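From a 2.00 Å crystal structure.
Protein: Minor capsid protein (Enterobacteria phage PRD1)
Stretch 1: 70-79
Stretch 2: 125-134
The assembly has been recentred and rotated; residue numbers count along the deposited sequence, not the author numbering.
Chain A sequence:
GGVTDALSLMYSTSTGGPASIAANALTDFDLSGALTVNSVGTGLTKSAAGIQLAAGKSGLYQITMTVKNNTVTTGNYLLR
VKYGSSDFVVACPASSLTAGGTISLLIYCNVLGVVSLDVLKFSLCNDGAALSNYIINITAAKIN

Stretch 1 70-79: NTVTTGNYLL
Stretch 2, residues 125-134: CNDGAALSNY

Where an antiparallel strand pair ends, a side chain often takes over the pairing from the backbone, and residues 70-79 and 125-134 of this minor capsid protein illustrate the principle. Strand 76-79 runs antiparallel to 125-126. L78 and C125 form a hydrogen-bonded pair (CA to CA 5.4 Å), with L78 N to C125 O at 2.8 Å and C125 N to L78 O at 3.0 Å; Y77 and N126 form the next, non-hydrogen-bonded pair, their CA atoms 4.2 Å apart. Extended backbone (phi/psi -83/127 at Y77, -107/128 at L78, -116/139 at N126) puts L78 and C125 on one face and Y77 and N126 on the other. Buried L78 (m, t) packs CD1 3.8 Å from SG of C125 (chi1 p), an apolar contact between two buried side chains.

D127, at -76/-6, leaves the strand but keeps the ladder going. Its N donates to N76 O at 2.9 Å, while its p rotamer brings OD1 2.8 Å from N76 N, so the carboxylate replaces a backbone carbonyl. D127 OD2 accepts from N76 ND2 at 3.2 Å, with N76 at chi1 m and chi2 -67°. G75, at 70/-158, suits this turn: positive phi favours glycine, and an ideal CB would lie 2.5 Å from D127 OD1, a clash.

On the Y77 face, V72 (-125/102, chi1 t) points toward the second stretch, placing CG2 3.9 Å from L131 CD2 and CG1 4.3 Å from A129 CB. L131 (m, t) also brings CD2 3.7 Å from Y77 CE2. The Y77 ring (chi1 -81°, chi2 87°) reaches back along its own stretch, where OH donates to V72 O at 2.7 Å, tying loop to strand. At the exposed margin, N133 (chi1 t) donates from ND2 to T71 OG1 at 3.2 Å, and one water bridges N70 N (3.1 Å) and N133 O (2.8 Å). Together the stretches bury 620 Å².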

# COMPACT_ATOMS: atom_id res chain seq x y z
N ASN A 70 -3.11 -13.02 -15.69
CA ASN A 70 -2.04 -13.96 -15.94
C ASN A 70 -1.59 -14.17 -17.38
O ASN A 70 -0.46 -14.61 -17.60
CB ASN A 70 -2.40 -15.30 -15.31
CG ASN A 70 -2.54 -15.20 -13.80
OD1 ASN A 70 -2.51 -14.10 -13.24
ND2 ASN A 70 -2.69 -16.34 -13.13
N THR A 71 -2.44 -13.84 -18.34
CA THR A 71 -2.08 -14.00 -19.75
C THR A 71 -1.35 -12.79 -20.33
O THR A 71 -1.00 -12.78 -21.51
CB THR A 71 -3.31 -14.31 -20.60
OG1 THR A 71 -4.38 -13.41 -20.26
CG2 THR A 71 -3.76 -15.75 -20.36
N VAL A 72 -1.13 -11.77 -19.51
CA VAL A 72 -0.40 -10.58 -19.94
C VAL A 72 0.74 -10.42 -18.94
O VAL A 72 0.54 -9.94 -17.82
CB VAL A 72 -1.29 -9.32 -19.97
CG1 VAL A 72 -0.45 -8.08 -20.23
CG2 VAL A 72 -2.35 -9.47 -21.06
N THR A 73 1.93 -10.84 -19.36
CA THR A 73 3.11 -10.82 -18.51
C THR A 73 4.20 -9.87 -18.98
O THR A 73 5.35 -9.99 -18.55
CB THR A 73 3.71 -12.22 -18.43
OG1 THR A 73 4.08 -12.64 -19.75
CG2 THR A 73 2.71 -13.21 -17.86
N THR A 74 3.85 -8.94 -19.86
CA THR A 74 4.82 -7.99 -20.38
C THR A 74 4.36 -6.56 -20.11
O THR A 74 3.22 -6.32 -19.75
CB THR A 74 5.01 -8.17 -21.90
OG1 THR A 74 3.73 -8.11 -22.55
CG2 THR A 74 5.64 -9.52 -22.20
N GLY A 75 5.27 -5.61 -20.31
CA GLY A 75 4.94 -4.21 -20.08
C GLY A 75 4.75 -3.90 -18.61
O GLY A 75 5.24 -4.61 -17.74
N ASN A 76 4.03 -2.81 -18.34
CA ASN A 76 3.77 -2.39 -16.97
C ASN A 76 2.29 -2.18 -16.73
O ASN A 76 1.59 -1.61 -17.56
CB ASN A 76 4.48 -1.07 -16.68
CG ASN A 76 5.98 -1.17 -16.82
OD1 ASN A 76 6.64 -1.86 -16.05
ND2 ASN A 76 6.52 -0.50 -17.83
N TYR A 77 1.81 -2.68 -15.59
CA TYR A 77 0.43 -2.47 -15.23
C TYR A 77 0.39 -1.09 -14.60
O TYR A 77 1.17 -0.78 -13.69
CB TYR A 77 -0.04 -3.53 -14.23
CG TYR A 77 -0.40 -4.84 -14.90
CD1 TYR A 77 0.56 -5.81 -15.15
CD2 TYR A 77 -1.71 -5.08 -15.32
CE1 TYR A 77 0.23 -7.01 -15.81
CE2 TYR A 77 -2.05 -6.26 -15.98
CZ TYR A 77 -1.08 -7.21 -16.22
OH TYR A 77 -1.43 -8.38 -16.87
N LEU A 78 -0.51 -0.24 -15.10
CA LEU A 78 -0.66 1.12 -14.60
C LEU A 78 -1.95 1.20 -13.79
O LEU A 78 -3.01 0.82 -14.28
CB LEU A 78 -0.72 2.10 -15.77
CG LEU A 78 0.34 1.94 -16.85
CD1 LEU A 78 0.12 3.00 -17.91
CD2 LEU A 78 1.74 2.05 -16.25
N LEU A 79 -1.85 1.70 -12.57
CA LEU A 79 -3.04 1.82 -11.72
C LEU A 79 -3.26 3.25 -11.26
O LEU A 79 -2.31 3.98 -10.99
CB LEU A 79 -2.93 0.90 -10.50
CG LEU A 79 -2.96 -0.60 -10.80
CD1 LEU A 79 -1.65 -1.03 -11.42
CD2 LEU A 79 -3.20 -1.38 -9.51
N CYS A 125 -4.65 -0.45 -16.46
CA CYS A 125 -4.45 -1.04 -17.77
C CYS A 125 -3.04 -1.58 -17.76
O CYS A 125 -2.35 -1.52 -16.74
CB CYS A 125 -4.53 0.02 -18.87
SG CYS A 125 -3.06 1.13 -18.94
N ASN A 126 -2.63 -2.12 -18.90
CA ASN A 126 -1.26 -2.58 -19.07
C ASN A 126 -0.83 -1.63 -20.18
O ASN A 126 -1.62 -1.36 -21.10
CB ASN A 126 -1.20 -4.02 -19.57
CG ASN A 126 0.22 -4.49 -19.79
OD1 ASN A 126 0.88 -4.99 -18.87
ND2 ASN A 126 0.72 -4.30 -21.00
N ASP A 127 0.39 -1.11 -20.12
CA ASP A 127 0.82 -0.16 -21.13
C ASP A 127 1.18 -0.75 -22.48
O ASP A 127 1.43 -0.01 -23.43
CB ASP A 127 2.00 0.68 -20.60
CG ASP A 127 3.23 -0.16 -20.31
OD1 ASP A 127 3.24 -1.37 -20.62
OD2 ASP A 127 4.20 0.40 -19.77
N GLY A 128 1.19 -2.08 -22.58
CA GLY A 128 1.55 -2.70 -23.85
C GLY A 128 0.53 -3.67 -24.43
O GLY A 128 0.72 -4.16 -25.55
N ALA A 129 -0.54 -3.96 -23.70
CA ALA A 129 -1.54 -4.89 -24.21
C ALA A 129 -2.89 -4.74 -23.53
O ALA A 129 -2.97 -4.29 -22.38
CB ALA A 129 -1.03 -6.32 -24.06
N ALA A 130 -3.94 -5.13 -24.23
CA ALA A 130 -5.29 -5.05 -23.69
C ALA A 130 -5.48 -6.16 -22.65
O ALA A 130 -4.79 -7.17 -22.69
CB ALA A 130 -6.31 -5.20 -24.80
N LEU A 131 -6.41 -5.96 -21.72
CA LEU A 131 -6.69 -6.95 -20.69
C LEU A 131 -8.10 -7.50 -20.88
O LEU A 131 -9.06 -6.74 -20.87
CB LEU A 131 -6.58 -6.33 -19.30
CG LEU A 131 -5.25 -5.64 -18.94
CD1 LEU A 131 -5.35 -5.06 -17.53
CD2 LEU A 131 -4.11 -6.64 -19.03
N SER A 132 -8.22 -8.81 -21.07
CA SER A 132 -9.52 -9.43 -21.25
C SER A 132 -9.65 -10.71 -20.43
O SER A 132 -10.52 -11.54 -20.69
CB SER A 132 -9.76 -9.74 -22.74
OG SER A 132 -8.80 -10.66 -23.22
N ASN A 133 -8.78 -10.86 -19.44
CA ASN A 133 -8.78 -12.04 -18.58
C ASN A 133 -8.29 -11.58 -17.21
O ASN A 133 -7.35 -12.14 -16.64
CB ASN A 133 -7.83 -13.10 -19.17
CG ASN A 133 -7.61 -14.27 -18.23
OD1 ASN A 133 -8.55 -14.78 -17.63
ND2 ASN A 133 -6.36 -14.72 -18.12
N TYR A 134 -8.95 -10.56 -16.69
CA TYR A 134 -8.56 -9.95 -15.43
C TYR A 134 -9.47 -10.19 -14.24
O TYR A 134 -10.67 -10.39 -14.38
CB TYR A 134 -8.42 -8.44 -15.64
CG TYR A 134 -9.71 -7.79 -16.13
CD1 TYR A 134 -10.70 -7.39 -15.23
CD2 TYR A 134 -9.96 -7.62 -17.49
CE1 TYR A 134 -11.90 -6.84 -15.67
CE2 TYR A 134 -11.16 -7.07 -17.94
CZ TYR A 134 -12.13 -6.69 -17.02
OH TYR A 134 -13.32 -6.16 -17.45
O HOH W 1 -6.02 -13.91 -14.99